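Local coordinates for protein purine nucleoside phosphorylase (Bacillus licheniformis, PDB 6DZD) that probably catalyses the phosphorolysis of adenosine, inosine and S-methyl-5'-thioadenosine and the deamination of adenosine, as a zinc-binding member of the YfiH/LACC1 family, at residues A[62-65]-A[66-69]; A[104-107]-A[108-111]; A[194-197]-A[198-202]. All coordinates share one frame; numbering follows the deposited sequence.

Interaction 1: A[62-65]-A[66-69]; sequences VINN and RKKV
Between Val-62 and Val-69 the chain is alpha helix, and four i to i+4 backbone bonds join its two halves, the first from Arg-66 N to Val-62 O (2.8 Å). Lys-67 N gives to Ile-63 O, Lys-68 N to Asn-64 O, and Val-69 N to Asn-65 O at 3.1 Å. Asn-65 O also takes a weak bond from Lys-68 N.

The side chains meet in pairs one turn apart. Arg-66 lies alongside Val-62 and points the same way: with CG set beside its own backbone N (chi1 -65°) and the chain extended as far as NE, the guanidinium is carried back past the valine. Arg-66 NE comes 3.9 Å from Val-62 CG1, which meets the flat group at a slant. The buried cation is satisfied beyond the helix, where NE gives to Thr-51 O and NH2 to Gly-102 O and Ala-103 O.

Lys-67 runs back over the neighbouring side of the helix. Lys-67 CD is 3.9 Å from Ile-63 CG2, an aliphatic contact in which the two side chains run together. Asn-64 slants across the lysine, its amide oxygen OD1 lying against the same methylene, Lys-67 CD, in van der Waals contact at 3.8 Å; the amide of Asn-64 uses ND2 to hold Glu-41 OE1.

Helix 59-72 is thereby pinned to loops on more than one side. Asn-65 accepts from Glu-41 N and donates to Asn-50 O and Ser-42 OG, and Lys-68 NZ reaches Gly-39 O, all in the loop that leads from strand 30-35 into the helix. Arg-66 makes a cation-pi contact with Phe-82, so the helix is also tied to strand 80-82, an edge strand of a six-stranded mixed sheet.

Interaction 2: A[104-107]-A[108-111]; sequences FRYD and TALK
Two hydrogen bonds hold Tyr-106 and Arg-105 to the residues three places on. In the backbone, Ala-109 N donates to Tyr-106 O at 3.0 Å, with an N-H...O angle of 152°. The amide approaches from above the plane of the carbonyl rather than along a lone pair, a consequence of how sharply the chain bends. The second bond is weak: Thr-108 OG1 donates to Arg-105 O over 3.3 Å. In Thr-108 the torsion places OG1 between the residue's own N and carbonyl carbon (chi1 52°), from where it faces the Arg-105 carbonyl. The same hydroxyl oxygen is also hydrogen-bonded to Gly-102 N, so it bridges two points of the backbone before the bend.

Residues 106-109 form a type I beta turn, with Asp-107 and Thr-108 at its corners in helical-like conformations and the CA atoms of Tyr-106 and Ala-109 5.1 Å apart. It is a surface turn in the long loop that joins strand 91-93 to strand 115-118.

The apolar contact across the turn is between Tyr-106 and Ala-109. The methyl CB of Ala-109 lies over one face of the phenol ring, 4.4 Å from Tyr-106 CD1, and that same CB is 3.4 Å from Tyr-106 O, so backbone and ring of the tyrosine both border it. Aromatic and polar contacts outside the turn fix the ring further: Tyr-106 OH bonds to Asp-84 OD1, and the ring meets that of His-54 with the planes only about 20° apart. After the turn the chain is held by backbone bonds instead, Leu-110 pairing with Phe-82 and Asp-84, while before it the ring of Phe-104 meets that of His-78.

Interaction 3: A[194-197]-A[198-202]; sequences DDHV and IDKIR
Val-197 O is gripped by two amides of the following turn: Ile-201 N donates nearly head-on at 2.9 Å, with an N-H...O angle of 158°, and Lys-200 N adds a weak, bent bond. Earlier in the helix Ile-198 N gives to Asp-194 O, and Asp-199 N to Asp-195 O at 2.7 Å.

Asp-194 is the N-cap of helix 195-201. Its carboxylate turns back so that Asp-194 OD1 accepts from Val-197 N at 3.1 Å, occupying an amide that the first turn cannot supply with a backbone partner.

On the buried side Val-197 and Ile-201 lie together and point the same way, Val-197 CG1 meeting Ile-201 CG1 at 4.1 Å; the valine sets this branch anti to its backbone N (chi1 170°), which leads it down the helix. These two and Ile-198 pack against helix 152-157 and strands 213-215 and 220-223, through Trp-152, Ala-156, Phe-213, Tyr-221 and Leu-223. On the exposed side Lys-200 folds beside His-196, its NZ standing at a slant to the ring, 4.2 Å from His-196 CE1.

The third group is acidic. Asp-195 OD1 bonds to Tyr-221 OH and lies 4.5 Å from Asp-199 OD1, a like-charge pair. Arg-202 brings its guanidinium edge-on to Asp-199 OD1, making a long salt bridge from NE of 3.6 Å. The positive charge probably eases the repulsion between the two aspartates, and Asp-194 and Asp-195, at the amino end of this short helix, would be expected to interact favourably with its dipole.

Overall arrangement
Along the chain the three contacts come in series, each local, with none nested in or crossing another. Interaction 1 lies within helix 59-72; after strands 80-82 and 91-93 the chain reaches interaction 2, which closes a tight turn in the loop before strand 115-118. These two touch: Ile-63 CD1 packs on Phe-104 O, and both contacts bond to Gly-102, one through its O and the other through its N. Interaction 3, in helix 195-201, stands on the far side of the chain's centre from interaction 1, their centres about 37 Å apart, and joins the small three-stranded sheet to helix 152-157.

Interaction 1: A[62-65]-A[66-69]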
ATOM      1  N   VAL A  62     -12.888   3.460 -14.266  1.00 20.52           N
ATOM      2  CA  VAL A  62     -12.031   2.795 -13.278  1.00 19.65           C
ATOM      3  C   VAL A  62     -11.802   1.334 -13.654  1.00 19.82           C
ATOM      4  O   VAL A  62     -10.677   0.821 -13.582  1.00 19.17           O
ATOM      5  CB  VAL A  62     -12.642   2.912 -11.867  1.00 19.39           C
ATOM      6  CG1 VAL A  62     -11.746   2.257 -10.846  1.00 18.48           C
ATOM      7  CG2 VAL A  62     -12.907   4.370 -11.493  1.00 19.16           C
ATOM      8  N   ILE A  63     -12.870   0.636 -14.052  1.00 21.25           N
ATOM      9  CA  ILE A  63     -12.731  -0.752 -14.476  1.00 20.84           C
ATOM     10  C   ILE A  63     -11.819  -0.850 -15.693  1.00 21.00           C
ATOM     11  O   ILE A  63     -11.007  -1.782 -15.809  1.00 20.38           O
ATOM     12  CB  ILE A  63     -14.120  -1.359 -14.729  1.00 21.55           C
ATOM     13  CG1 ILE A  63     -14.783  -1.657 -13.378  1.00 21.36           C
ATOM     14  CG2 ILE A  63     -14.005  -2.599 -15.586  1.00 22.73           C
ATOM     15  CD1 ILE A  63     -16.283  -1.684 -13.413  1.00 22.18           C
ATOM     16  N   ASN A  64     -11.916   0.124 -16.605  1.00 20.33           N
ATOM     17  CA  ASN A  64     -11.020   0.135 -17.755  1.00 20.91           C
ATOM     18  C   ASN A  64      -9.584   0.449 -17.335  1.00 19.66           C
ATOM     19  O   ASN A  64      -8.637  -0.127 -17.886  1.00 20.19           O
ATOM     20  CB  ASN A  64     -11.536   1.100 -18.817  1.00 21.64           C
ATOM     21  CG  ASN A  64     -12.679   0.500 -19.619  1.00 23.47           C
ATOM     22  OD1 ASN A  64     -12.974  -0.689 -19.502  1.00 24.36           O
ATOM     23  ND2 ASN A  64     -13.342   1.325 -20.422  1.00 24.20           N
ATOM     24  N   ASN A  65      -9.390   1.334 -16.352  1.00 20.25           N
ATOM     25  CA  ASN A  65      -8.027   1.548 -15.875  1.00 19.40           C
ATOM     26  C   ASN A  65      -7.472   0.273 -15.229  1.00 18.86           C
ATOM     27  O   ASN A  65      -6.304  -0.083 -15.435  1.00 18.69           O
ATOM     28  CB  ASN A  65      -7.983   2.699 -14.866  1.00 18.66           C
ATOM     29  CG  ASN A  65      -8.414   4.014 -15.447  1.00 18.97           C
ATOM     30  OD1 ASN A  65      -8.327   4.239 -16.651  1.00 19.65           O
ATOM     31  ND2 ASN A  65      -8.871   4.912 -14.583  1.00 18.47           N
ATOM     32  N   ARG A  66      -8.315  -0.447 -14.473  1.00 20.19           N
ATOM     33  CA  ARG A  66      -7.907  -1.733 -13.913  1.00 19.67           C
ATOM     34  C   ARG A  66      -7.705  -2.774 -15.010  1.00 20.64           C
ATOM     35  O   ARG A  66      -6.742  -3.549 -14.973  1.00 20.42           O
ATOM     36  CB  ARG A  66      -8.941  -2.224 -12.891  1.00 19.39           C
ATOM     37  CG  ARG A  66      -9.084  -1.367 -11.625  1.00 18.43           C
ATOM     38  CD  ARG A  66     -10.119  -1.960 -10.685  1.00 18.45           C
ATOM     39  NE  ARG A  66     -10.385  -1.141  -9.503  1.00 17.81           N
ATOM     40  CZ  ARG A  66     -11.162  -1.519  -8.484  1.00 17.89           C
ATOM     41  NH1 ARG A  66     -11.359  -0.712  -7.440  1.00 17.53           N
ATOM     42  NH2 ARG A  66     -11.750  -2.707  -8.502  1.00 18.56           N
ATOM     43  N   LYS A  67      -8.601  -2.792 -16.001  1.00 21.13           N
ATOM     44  CA  LYS A  67      -8.454  -3.727 -17.108  1.00 22.05           C
ATOM     45  C   LYS A  67      -7.154  -3.497 -17.862  1.00 22.24           C
ATOM     46  O   LYS A  67      -6.562  -4.453 -18.377  1.00 23.54           O
ATOM     47  CB  LYS A  67      -9.653  -3.621 -18.043  1.00 23.44           C
ATOM     48  CG  LYS A  67     -10.809  -4.578 -17.688  1.00 24.53           C
ATOM     49  CD  LYS A  67     -12.055  -4.257 -18.527  1.00 25.84           C
ATOM     50  CE  LYS A  67     -12.855  -5.491 -18.867  1.00 28.03           C
ATOM     51  NZ  LYS A  67     -14.206  -5.084 -19.321  1.00 29.06           N
ATOM     52  N   LYS A  68      -6.691  -2.242 -17.933  1.00 22.90           N
ATOM     53  CA  LYS A  68      -5.436  -1.961 -18.622  1.00 22.98           C
ATOM     54  C   LYS A  68      -4.248  -2.430 -17.803  1.00 21.98           C
ATOM     55  O   LYS A  68      -3.318  -3.038 -18.349  1.00 21.92           O
ATOM     56  CB  LYS A  68      -5.306  -0.470 -18.920  1.00 23.52           C
ATOM     57  CG  LYS A  68      -3.857  -0.010 -19.029  1.00 23.26           C
ATOM     58  CD  LYS A  68      -3.720   1.201 -19.944  1.00 23.85           C
ATOM     59  CE  LYS A  68      -2.274   1.691 -20.088  1.00 23.48           C
ATOM     60  NZ  LYS A  68      -2.220   2.976 -20.865  1.00 23.61           N
ATOM     61  N   VAL A  69      -4.284  -2.213 -16.485  1.00 22.24           N
ATOM     62  CA  VAL A  69      -3.175  -2.665 -15.656  1.00 21.25           C
ATOM     63  C   VAL A  69      -3.103  -4.184 -15.641  1.00 20.59           C
ATOM     64  O   VAL A  69      -2.023  -4.765 -15.787  1.00 20.53           O
ATOM     65  CB  VAL A  69      -3.278  -2.091 -14.234  1.00 20.50           C
ATOM     66  CG1 VAL A  69      -2.187  -2.697 -13.369  1.00 19.41           C
ATOM     67  CG2 VAL A  69      -3.171  -0.574 -14.271  1.00 21.41           C
TER

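Interaction 2: A[104-107]-A[108-111]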
ATOM      1  N   PHE A 104     -14.590  -5.933 -10.091  1.00 21.88           N
ATOM      2  CA  PHE A 104     -15.489  -5.204 -10.985  1.00 22.59           C
ATOM      3  C   PHE A 104     -16.542  -4.377 -10.262  1.00 22.56           C
ATOM      4  O   PHE A 104     -17.130  -3.478 -10.868  1.00 23.10           O
ATOM      5  CB  PHE A 104     -16.191  -6.178 -11.944  1.00 24.86           C
ATOM      6  CG  PHE A 104     -15.239  -6.937 -12.816  1.00 25.47           C
ATOM      7  CD1 PHE A 104     -14.683  -8.131 -12.385  1.00 25.96           C
ATOM      8  CD2 PHE A 104     -14.868  -6.436 -14.048  1.00 25.66           C
ATOM      9  CE1 PHE A 104     -13.796  -8.825 -13.188  1.00 26.76           C
ATOM     10  CE2 PHE A 104     -13.987  -7.120 -14.850  1.00 26.44           C
ATOM     11  CZ  PHE A 104     -13.449  -8.318 -14.419  1.00 27.02           C
ATOM     12  N   ARG A 105     -16.770  -4.635  -8.988  1.00 24.44           N
ATOM     13  CA  ARG A 105     -17.780  -3.932  -8.223  1.00 25.41           C
ATOM     14  C   ARG A 105     -17.233  -3.787  -6.824  1.00 24.91           C
ATOM     15  O   ARG A 105     -16.631  -4.727  -6.308  1.00 24.10           O
ATOM     16  CB  ARG A 105     -19.107  -4.701  -8.167  1.00 26.31           C
ATOM     17  CG  ARG A 105     -19.743  -5.005  -9.515  1.00 26.91           C
ATOM     18  CD  ARG A 105     -21.092  -5.642  -9.313  1.00 28.14           C
ATOM     19  NE  ARG A 105     -21.763  -5.963 -10.567  1.00 30.06           N
ATOM     20  CZ  ARG A 105     -21.737  -7.166 -11.131  1.00 31.67           C
ATOM     21  NH1 ARG A 105     -21.059  -8.148 -10.550  1.00 31.50           N
ATOM     22  NH2 ARG A 105     -22.384  -7.387 -12.275  1.00 33.62           N
ATOM     23  N   TYR A 106     -17.420  -2.609  -6.222  1.00 23.08           N
ATOM     24  CA  TYR A 106     -17.011  -2.415  -4.833  1.00 22.96           C
ATOM     25  C   TYR A 106     -17.859  -3.244  -3.867  1.00 23.50           C
ATOM     26  O   TYR A 106     -17.400  -3.535  -2.755  1.00 23.25           O
ATOM     27  CB  TYR A 106     -17.101  -0.931  -4.477  1.00 23.80           C
ATOM     28  CG  TYR A 106     -16.304  -0.520  -3.257  1.00 23.68           C
ATOM     29  CD1 TYR A 106     -14.935  -0.278  -3.356  1.00 22.40           C
ATOM     30  CD2 TYR A 106     -16.917  -0.350  -2.016  1.00 24.64           C
ATOM     31  CE1 TYR A 106     -14.194   0.108  -2.265  1.00 22.12           C
ATOM     32  CE2 TYR A 106     -16.184   0.032  -0.906  1.00 24.60           C
ATOM     33  CZ  TYR A 106     -14.814   0.257  -1.040  1.00 23.48           C
ATOM     34  OH  TYR A 106     -14.046   0.656   0.032  1.00 23.30           O
ATOM     35  N   ASP A 107     -19.064  -3.656  -4.290  1.00 26.34           N
ATOM     36  CA  ASP A 107     -19.976  -4.383  -3.418  1.00 26.88           C
ATOM     37  C   ASP A 107     -19.376  -5.685  -2.909  1.00 26.16           C
ATOM     38  O   ASP A 107     -19.739  -6.139  -1.815  1.00 26.48           O
ATOM     39  CB  ASP A 107     -21.274  -4.700  -4.153  1.00 27.62           C
ATOM     40  CG  ASP A 107     -22.075  -3.459  -4.494  1.00 28.42           C
ATOM     41  OD1 ASP A 107     -21.633  -2.345  -4.117  1.00 28.46           O
ATOM     42  OD2 ASP A 107     -23.147  -3.608  -5.141  1.00 29.00           O
ATOM     43  N   THR A 108     -18.478  -6.304  -3.683  1.00 24.14           N
ATOM     44  CA  THR A 108     -17.846  -7.561  -3.293  1.00 23.87           C
ATOM     45  C   THR A 108     -16.406  -7.408  -2.812  1.00 22.32           C
ATOM     46  O   THR A 108     -15.755  -8.421  -2.551  1.00 22.04           O
ATOM     47  CB  THR A 108     -17.879  -8.546  -4.458  1.00 24.86           C
ATOM     48  OG1 THR A 108     -17.340  -7.911  -5.629  1.00 24.08           O
ATOM     49  CG2 THR A 108     -19.303  -9.027  -4.713  1.00 27.16           C
ATOM     50  N   ALA A 109     -15.887  -6.180  -2.714  1.00 22.56           N
ATOM     51  CA  ALA A 109     -14.571  -5.959  -2.129  1.00 21.49           C
ATOM     52  C   ALA A 109     -14.576  -6.441  -0.685  1.00 21.91           C
ATOM     53  O   ALA A 109     -15.608  -6.407  -0.012  1.00 23.20           O
ATOM     54  CB  ALA A 109     -14.199  -4.477  -2.199  1.00 21.51           C
ATOM     55  N   LEU A 110     -13.421  -6.922  -0.217  1.00 20.74           N
ATOM     56  CA  LEU A 110     -13.344  -7.503   1.126  1.00 21.24           C
ATOM     57  C   LEU A 110     -13.690  -6.464   2.207  1.00 22.47           C
ATOM     58  O   LEU A 110     -13.007  -5.442   2.346  1.00 22.28           O
ATOM     59  CB  LEU A 110     -11.953  -8.102   1.337  1.00 19.94           C
ATOM     60  CG  LEU A 110     -11.788  -9.405   0.527  1.00 19.24           C
ATOM     61  CD1 LEU A 110     -10.364  -9.949   0.549  1.00 18.00           C
ATOM     62  CD2 LEU A 110     -12.738 -10.469   1.009  1.00 20.31           C
ATOM     63  N   LYS A 111     -14.752  -6.742   2.981  1.00 19.91           N
ATOM     64  CA  LYS A 111     -15.353  -5.726   3.845  1.00 20.51           C
ATOM     65  C   LYS A 111     -14.422  -5.320   4.984  1.00 20.03           C
ATOM     66  O   LYS A 111     -13.926  -6.174   5.729  1.00 19.97           O
ATOM     67  CB  LYS A 111     -16.671  -6.240   4.420  1.00 21.88           C
ATOM     68  CG  LYS A 111     -17.521  -5.160   5.074  1.00 22.61           C
ATOM     69  CD  LYS A 111     -18.440  -5.663   6.193  1.00 23.74           C
ATOM     70  CE  LYS A 111     -19.440  -4.549   6.558  1.00 24.52           C
ATOM     71  NZ  LYS A 111     -20.267  -4.756   7.795  1.00 25.66           N
TER

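Interaction 3: A[194-197]-A[198-202]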
ATOM      1  N   ASP A 194      -2.224  16.711  14.222  1.00 23.38           N
ATOM      2  CA  ASP A 194      -2.531  17.278  15.529  1.00 26.44           C
ATOM      3  C   ASP A 194      -2.104  16.324  16.651  1.00 28.70           C
ATOM      4  O   ASP A 194      -1.466  15.294  16.418  1.00 28.21           O
ATOM      5  CB  ASP A 194      -4.019  17.651  15.614  1.00 24.06           C
ATOM      6  CG  ASP A 194      -4.967  16.475  15.313  1.00 21.09           C
ATOM      7  OD1 ASP A 194      -4.561  15.291  15.438  1.00 21.10           O
ATOM      8  OD2 ASP A 194      -6.143  16.749  14.954  1.00 19.35           O
ATOM      9  N   ASP A 195      -2.433  16.692  17.894  1.00 27.54           N
ATOM     10  CA  ASP A 195      -2.169  15.839  19.041  1.00 28.59           C
ATOM     11  C   ASP A 195      -2.933  14.545  18.959  1.00 26.24           C
ATOM     12  O   ASP A 195      -2.460  13.509  19.447  1.00 26.57           O
ATOM     13  CB  ASP A 195      -2.550  16.552  20.333  1.00 30.06           C
ATOM     14  CG  ASP A 195      -1.559  17.616  20.719  1.00 31.75           C
ATOM     15  OD1 ASP A 195      -0.490  17.236  21.233  1.00 33.08           O
ATOM     16  OD2 ASP A 195      -1.835  18.817  20.488  1.00 31.12           O
ATOM     17  N   HIS A 196      -4.137  14.584  18.400  1.00 28.20           N
ATOM     18  CA  HIS A 196      -4.948  13.378  18.416  1.00 26.41           C
ATOM     19  C   HIS A 196      -4.244  12.250  17.677  1.00 25.18           C
ATOM     20  O   HIS A 196      -4.237  11.106  18.143  1.00 25.36           O
ATOM     21  CB  HIS A 196      -6.319  13.657  17.804  1.00 24.50           C
ATOM     22  CG  HIS A 196      -7.128  12.419  17.590  1.00 23.12           C
ATOM     23  ND1 HIS A 196      -7.782  11.774  18.616  1.00 24.16           N
ATOM     24  CD2 HIS A 196      -7.352  11.682  16.478  1.00 21.16           C
ATOM     25  CE1 HIS A 196      -8.386  10.701  18.142  1.00 23.19           C
ATOM     26  NE2 HIS A 196      -8.143  10.624  16.846  1.00 21.41           N
ATOM     27  N   VAL A 197      -3.566  12.574  16.572  1.00 23.53           N
ATOM     28  CA  VAL A 197      -2.816  11.561  15.842  1.00 22.85           C
ATOM     29  C   VAL A 197      -1.544  11.198  16.591  1.00 24.90           C
ATOM     30  O   VAL A 197      -1.280  10.021  16.855  1.00 25.51           O
ATOM     31  CB  VAL A 197      -2.512  12.055  14.418  1.00 21.00           C
ATOM     32  CG1 VAL A 197      -1.541  11.136  13.731  1.00 20.67           C
ATOM     33  CG2 VAL A 197      -3.782  12.112  13.631  1.00 19.08           C
ATOM     34  N   ILE A 198      -0.795  12.209  17.033  1.00 24.55           N
ATOM     35  CA  ILE A 198       0.520  11.970  17.616  1.00 26.36           C
ATOM     36  C   ILE A 198       0.394  11.204  18.917  1.00 28.10           C
ATOM     37  O   ILE A 198       1.208  10.321  19.209  1.00 29.11           O
ATOM     38  CB  ILE A 198       1.278  13.299  17.807  1.00 27.53           C
ATOM     39  CG1 ILE A 198       1.806  13.795  16.465  1.00 26.28           C
ATOM     40  CG2 ILE A 198       2.426  13.143  18.794  1.00 29.58           C
ATOM     41  CD1 ILE A 198       2.790  12.839  15.804  1.00 25.78           C
ATOM     42  N   ASP A 199      -0.637  11.504  19.710  1.00 28.55           N
ATOM     43  CA  ASP A 199      -0.866  10.724  20.920  1.00 29.53           C
ATOM     44  C   ASP A 199      -1.033   9.245  20.591  1.00 29.64           C
ATOM     45  O   ASP A 199      -0.596   8.378  21.355  1.00 32.27           O
ATOM     46  CB  ASP A 199      -2.074  11.255  21.691  1.00 30.04           C
ATOM     47  CG  ASP A 199      -1.772  12.544  22.440  1.00 31.86           C
ATOM     48  OD1 ASP A 199      -0.582  12.916  22.568  1.00 33.22           O
ATOM     49  OD2 ASP A 199      -2.733  13.189  22.903  1.00 32.24           O
ATOM     50  N   LYS A 200      -1.696   8.937  19.475  1.00 29.07           N
ATOM     51  CA  LYS A 200      -1.911   7.542  19.125  1.00 28.06           C
ATOM     52  C   LYS A 200      -0.641   6.904  18.567  1.00 28.22           C
ATOM     53  O   LYS A 200      -0.356   5.733  18.844  1.00 30.08           O
ATOM     54  CB  LYS A 200      -3.059   7.441  18.122  1.00 25.82           C
ATOM     55  CG  LYS A 200      -4.451   7.319  18.732  1.00 26.44           C
ATOM     56  CD  LYS A 200      -5.542   7.434  17.670  1.00 24.24           C
ATOM     57  CE  LYS A 200      -6.730   6.570  18.021  1.00 25.58           C
ATOM     58  NZ  LYS A 200      -7.214   6.896  19.389  1.00 27.60           N
ATOM     59  N   ILE A 201       0.157   7.669  17.824  1.00 28.13           N
ATOM     60  CA  ILE A 201       1.446   7.181  17.343  1.00 28.55           C
ATOM     61  C   ILE A 201       2.387   6.894  18.516  1.00 31.15           C
ATOM     62  O   ILE A 201       2.968   5.803  18.630  1.00 32.32           O
ATOM     63  CB  ILE A 201       2.058   8.199  16.363  1.00 27.24           C
ATOM     64  CG1 ILE A 201       1.179   8.360  15.108  1.00 24.72           C
ATOM     65  CG2 ILE A 201       3.478   7.813  16.016  1.00 27.97           C
ATOM     66  CD1 ILE A 201       1.113   7.141  14.185  1.00 23.83           C
ATOM     67  N   ARG A 202       2.554   7.872  19.411  1.00 30.94           N
ATOM     68  CA  ARG A 202       3.505   7.697  20.498  1.00 34.17           C
ATOM     69  C   ARG A 202       3.096   6.583  21.461  1.00 37.09           C
ATOM     70  O   ARG A 202       3.875   6.247  22.364  1.00 40.28           O
ATOM     71  CB  ARG A 202       3.706   9.038  21.211  1.00 34.68           C
ATOM     72  CG  ARG A 202       2.947   9.215  22.485  1.00 36.71           C
ATOM     73  CD  ARG A 202       3.417  10.458  23.214  1.00 37.85           C
ATOM     74  NE  ARG A 202       2.811  11.697  22.715  1.00 35.97           N
ATOM     75  CZ  ARG A 202       3.506  12.771  22.335  1.00 36.23           C
ATOM     76  NH1 ARG A 202       4.837  12.753  22.391  1.00 36.57           N
ATOM     77  NH2 ARG A 202       2.875  13.862  21.909  1.00 36.23           N
TER